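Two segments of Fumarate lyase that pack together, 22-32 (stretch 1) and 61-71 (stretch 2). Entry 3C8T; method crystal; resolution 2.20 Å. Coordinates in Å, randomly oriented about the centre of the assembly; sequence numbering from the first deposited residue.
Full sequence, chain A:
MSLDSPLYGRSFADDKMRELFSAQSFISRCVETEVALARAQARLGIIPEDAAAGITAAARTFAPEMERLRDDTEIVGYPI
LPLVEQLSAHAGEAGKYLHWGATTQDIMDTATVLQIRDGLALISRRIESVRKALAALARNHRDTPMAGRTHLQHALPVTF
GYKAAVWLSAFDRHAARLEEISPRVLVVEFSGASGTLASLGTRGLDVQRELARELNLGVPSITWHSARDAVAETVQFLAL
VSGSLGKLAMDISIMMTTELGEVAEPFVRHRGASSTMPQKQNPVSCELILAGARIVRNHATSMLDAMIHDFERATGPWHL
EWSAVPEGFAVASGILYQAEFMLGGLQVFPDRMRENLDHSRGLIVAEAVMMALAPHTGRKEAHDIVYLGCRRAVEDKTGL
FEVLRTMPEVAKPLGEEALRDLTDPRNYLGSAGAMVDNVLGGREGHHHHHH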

# COMPACT_ATOMS: atom_id res chain seq x y z
N SER A 22 -3.04 -10.71 23.83
CA SER A 22 -2.03 -10.39 24.83
C SER A 22 -1.06 -11.58 25.00
O SER A 22 -1.36 -12.71 24.60
CB SER A 22 -2.71 -10.09 26.18
OG SER A 22 -3.34 -11.25 26.69
N ALA A 23 0.07 -11.32 25.61
CA ALA A 23 1.07 -12.35 25.85
C ALA A 23 0.51 -13.50 26.70
O ALA A 23 0.71 -14.69 26.38
CB ALA A 23 2.22 -11.76 26.54
N GLN A 24 -0.21 -13.14 27.76
CA GLN A 24 -0.77 -14.08 28.73
C GLN A 24 -1.72 -15.03 28.04
O GLN A 24 -1.67 -16.26 28.23
CB GLN A 24 -1.50 -13.32 29.84
CG GLN A 24 -0.59 -12.36 30.72
CD GLN A 24 0.09 -11.13 29.99
OE1 GLN A 24 -0.23 -10.75 28.84
NE2 GLN A 24 1.03 -10.51 30.71
N SER A 25 -2.62 -14.47 27.24
CA SER A 25 -3.53 -15.28 26.47
C SER A 25 -2.78 -16.16 25.44
O SER A 25 -3.06 -17.34 25.34
CB SER A 25 -4.61 -14.41 25.83
OG SER A 25 -5.57 -15.25 25.23
N PHE A 26 -1.80 -15.62 24.73
CA PHE A 26 -1.02 -16.39 23.75
C PHE A 26 -0.36 -17.59 24.41
O PHE A 26 -0.58 -18.73 24.01
CB PHE A 26 0.04 -15.51 23.06
CG PHE A 26 0.85 -16.23 22.00
CD1 PHE A 26 0.24 -16.67 20.82
CD2 PHE A 26 2.22 -16.44 22.16
CE1 PHE A 26 0.97 -17.33 19.82
CE2 PHE A 26 2.96 -17.10 21.17
CZ PHE A 26 2.33 -17.56 20.00
N ILE A 27 0.43 -17.32 25.44
CA ILE A 27 1.06 -18.33 26.28
C ILE A 27 0.08 -19.37 26.77
O ILE A 27 0.35 -20.56 26.63
CB ILE A 27 1.84 -17.70 27.50
CG1 ILE A 27 3.02 -16.86 26.97
CG2 ILE A 27 2.28 -18.80 28.53
CD1 ILE A 27 3.90 -17.57 25.90
N SER A 28 -1.07 -18.98 27.32
CA SER A 28 -2.02 -20.02 27.77
C SER A 28 -2.53 -20.96 26.62
O SER A 28 -2.73 -22.17 26.84
CB SER A 28 -3.16 -19.43 28.60
OG SER A 28 -4.08 -18.80 27.75
N ARG A 29 -2.69 -20.42 25.41
CA ARG A 29 -3.01 -21.24 24.22
C ARG A 29 -1.84 -22.13 23.82
O ARG A 29 -2.05 -23.23 23.32
CB ARG A 29 -3.42 -20.41 22.99
CG ARG A 29 -4.48 -19.30 23.17
CD ARG A 29 -5.58 -19.57 24.19
NE ARG A 29 -6.51 -20.64 23.82
CZ ARG A 29 -7.76 -20.44 23.38
NH1 ARG A 29 -8.54 -21.47 23.07
NH2 ARG A 29 -8.23 -19.21 23.24
N CYS A 30 -0.61 -21.64 24.02
CA CYS A 30 0.62 -22.42 23.83
C CYS A 30 0.70 -23.64 24.73
O CYS A 30 0.99 -24.75 24.26
CB CYS A 30 1.87 -21.55 23.98
SG CYS A 30 2.23 -20.41 22.55
N VAL A 31 0.41 -23.43 26.02
CA VAL A 31 0.27 -24.53 26.97
C VAL A 31 -0.87 -25.47 26.54
O VAL A 31 -0.67 -26.70 26.47
CB VAL A 31 0.01 -24.00 28.42
CG1 VAL A 31 -0.10 -25.14 29.39
CG2 VAL A 31 1.11 -23.03 28.85
N GLU A 32 -2.04 -24.90 26.21
CA GLU A 32 -3.18 -25.69 25.73
C GLU A 32 -2.79 -26.63 24.59
O GLU A 32 -3.16 -27.80 24.58
CB GLU A 32 -4.39 -24.78 25.37
CG GLU A 32 -5.51 -25.52 24.65
CD GLU A 32 -6.72 -24.66 24.29
OE1 GLU A 32 -6.75 -23.44 24.61
OE2 GLU A 32 -7.66 -25.24 23.68
N THR A 61 -2.48 -26.78 37.13
CA THR A 61 -1.96 -25.94 38.22
C THR A 61 -0.88 -24.94 37.78
O THR A 61 -0.43 -24.12 38.58
CB THR A 61 -1.46 -26.80 39.43
OG1 THR A 61 -0.49 -27.77 38.99
CG2 THR A 61 -2.64 -27.57 40.09
N PHE A 62 -0.47 -25.01 36.51
CA PHE A 62 0.71 -24.26 36.01
C PHE A 62 0.40 -22.80 35.80
O PHE A 62 -0.60 -22.46 35.16
CB PHE A 62 1.30 -24.88 34.72
CG PHE A 62 2.43 -24.08 34.10
CD1 PHE A 62 3.60 -23.81 34.80
CD2 PHE A 62 2.32 -23.59 32.80
CE1 PHE A 62 4.62 -23.07 34.22
CE2 PHE A 62 3.35 -22.86 32.21
CZ PHE A 62 4.49 -22.61 32.92
N ALA A 63 1.27 -21.94 36.31
CA ALA A 63 1.16 -20.52 36.10
C ALA A 63 2.51 -19.99 35.63
O ALA A 63 3.45 -19.93 36.42
CB ALA A 63 0.74 -19.82 37.40
N PRO A 64 2.60 -19.57 34.35
CA PRO A 64 3.88 -19.15 33.79
C PRO A 64 4.47 -17.97 34.55
O PRO A 64 3.74 -17.17 35.12
CB PRO A 64 3.53 -18.71 32.37
CG PRO A 64 2.05 -18.40 32.43
CD PRO A 64 1.50 -19.41 33.38
N GLU A 65 5.80 -17.89 34.53
CA GLU A 65 6.52 -16.77 35.07
C GLU A 65 6.81 -15.81 33.92
O GLU A 65 7.82 -15.94 33.22
CB GLU A 65 7.81 -17.30 35.69
CG GLU A 65 8.16 -16.67 36.99
CD GLU A 65 8.98 -17.61 37.86
OE1 GLU A 65 8.55 -18.78 38.05
OE2 GLU A 65 10.06 -17.18 38.33
N MET A 66 5.90 -14.85 33.70
CA MET A 66 5.88 -14.01 32.47
C MET A 66 7.11 -13.12 32.22
O MET A 66 7.54 -12.99 31.07
CB MET A 66 4.59 -13.19 32.35
CG MET A 66 3.31 -14.04 32.14
SD MET A 66 3.17 -15.03 30.62
CE MET A 66 3.43 -13.71 29.39
N GLU A 67 7.65 -12.51 33.27
CA GLU A 67 8.87 -11.70 33.13
C GLU A 67 10.09 -12.54 32.73
O GLU A 67 10.87 -12.13 31.87
CB GLU A 67 9.12 -10.87 34.42
N ARG A 68 10.24 -13.72 33.34
CA ARG A 68 11.28 -14.71 33.00
C ARG A 68 11.13 -15.12 31.52
O ARG A 68 12.12 -15.16 30.78
CB ARG A 68 11.17 -15.93 33.91
CG ARG A 68 12.49 -16.53 34.41
CD ARG A 68 12.23 -17.55 35.55
NE ARG A 68 12.32 -18.95 35.10
CZ ARG A 68 11.55 -19.94 35.54
NH1 ARG A 68 10.59 -19.72 36.45
NH2 ARG A 68 11.71 -21.18 35.08
N LEU A 69 9.89 -15.40 31.11
CA LEU A 69 9.56 -15.72 29.72
C LEU A 69 9.99 -14.63 28.75
O LEU A 69 10.65 -14.91 27.74
CB LEU A 69 8.06 -16.01 29.55
CG LEU A 69 7.61 -17.47 29.56
CD1 LEU A 69 6.14 -17.62 29.16
CD2 LEU A 69 8.49 -18.30 28.63
N ARG A 70 9.62 -13.38 29.06
CA ARG A 70 9.98 -12.25 28.20
C ARG A 70 11.49 -12.11 28.02
O ARG A 70 11.98 -11.93 26.92
CB ARG A 70 9.38 -10.94 28.73
CG ARG A 70 7.88 -10.87 28.56
CD ARG A 70 7.30 -9.49 28.83
NE ARG A 70 5.97 -9.37 28.24
CZ ARG A 70 5.73 -9.18 26.94
NH1 ARG A 70 6.74 -9.10 26.07
NH2 ARG A 70 4.49 -9.09 26.51
N ASP A 71 12.21 -12.21 29.14
CA ASP A 71 13.68 -12.14 29.17
C ASP A 71 14.32 -13.25 28.34
O ASP A 71 15.25 -13.00 27.57
CB ASP A 71 14.19 -12.20 30.62
CG ASP A 71 13.83 -10.95 31.43
OD1 ASP A 71 12.97 -10.13 31.00
OD2 ASP A 71 14.40 -10.77 32.53

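Stretch 2 meets one side of the helix 23-32 without a single hydrogen bond across the contact; what holds the two together is the fit of apolar side chains. The helix offers Ala23, Ile27 and Val31, spaced four residues apart so that their CA-to-CB bonds all point toward stretch 2, and the incoming chain is read against that row from its far end to its beginning.

Thr61 stays out of reach, and the contact opens at Phe62. The CA-to-CB bond of Phe62 points toward stretch 1, chi1 is in the t well, and CE2 of Phe62 lies 4.0 Å from CG2 of Val31. The methyl sits at the ring edge, near the ring plane, so this is an edge contact rather than packing on the aromatic face. Ala63 is out of reach, as alternation in an extended segment would suggest, and Pro64 turns toward the helix again: its CG is 3.9 Å from CG2 of Ile27.

Glu65 also stands clear of stretch 1. It occupies the N-cap position of the next helix, and its OE1 forms a salt bridge with NH1 of Arg68 at 2.8 Å, pairing two charged side chains that both remain outside the contact.

Met66, the first residue of that helix, covers the most ground. All three of its chi angles lie in the m well, a folded shape that brings CE to 3.7 Å from CB of Ala23 and 4.0 Å from CG1 of Ile27. CE of Met66 is also 4.0 Å from the backbone N of Gln24 and 4.2 Å from NE2 of Gln24. One flexible thioether side chain thus reaches three residues, Ala23, Gln24 and Ile27, over little more than one helical turn.

From here the spacing of the second helix sets the pattern. Glu67, modelled only to CB, and Arg68 are out of reach, while Leu69 points toward stretch 1 and places CD1 3.9 Å from CG1 of Ile27. Ile27 therefore touches Pro64, Met66 and Leu69, a central branched residue shared by the loop and the helix. Arg70 starts sideways, but its end comes nearer, leaving NH2 3.5 Å from CB of Ala23, with the methyl oblique to the guanidinium.

The helix axes cross at 86° and approach to 11.8 Å, and CE of Met66 reaches 3.7 Å from CB of Ala23 across that distance. The rule is compact: an i, i+4 apolar row on one side, alternating loop residues and then a helix start on the other.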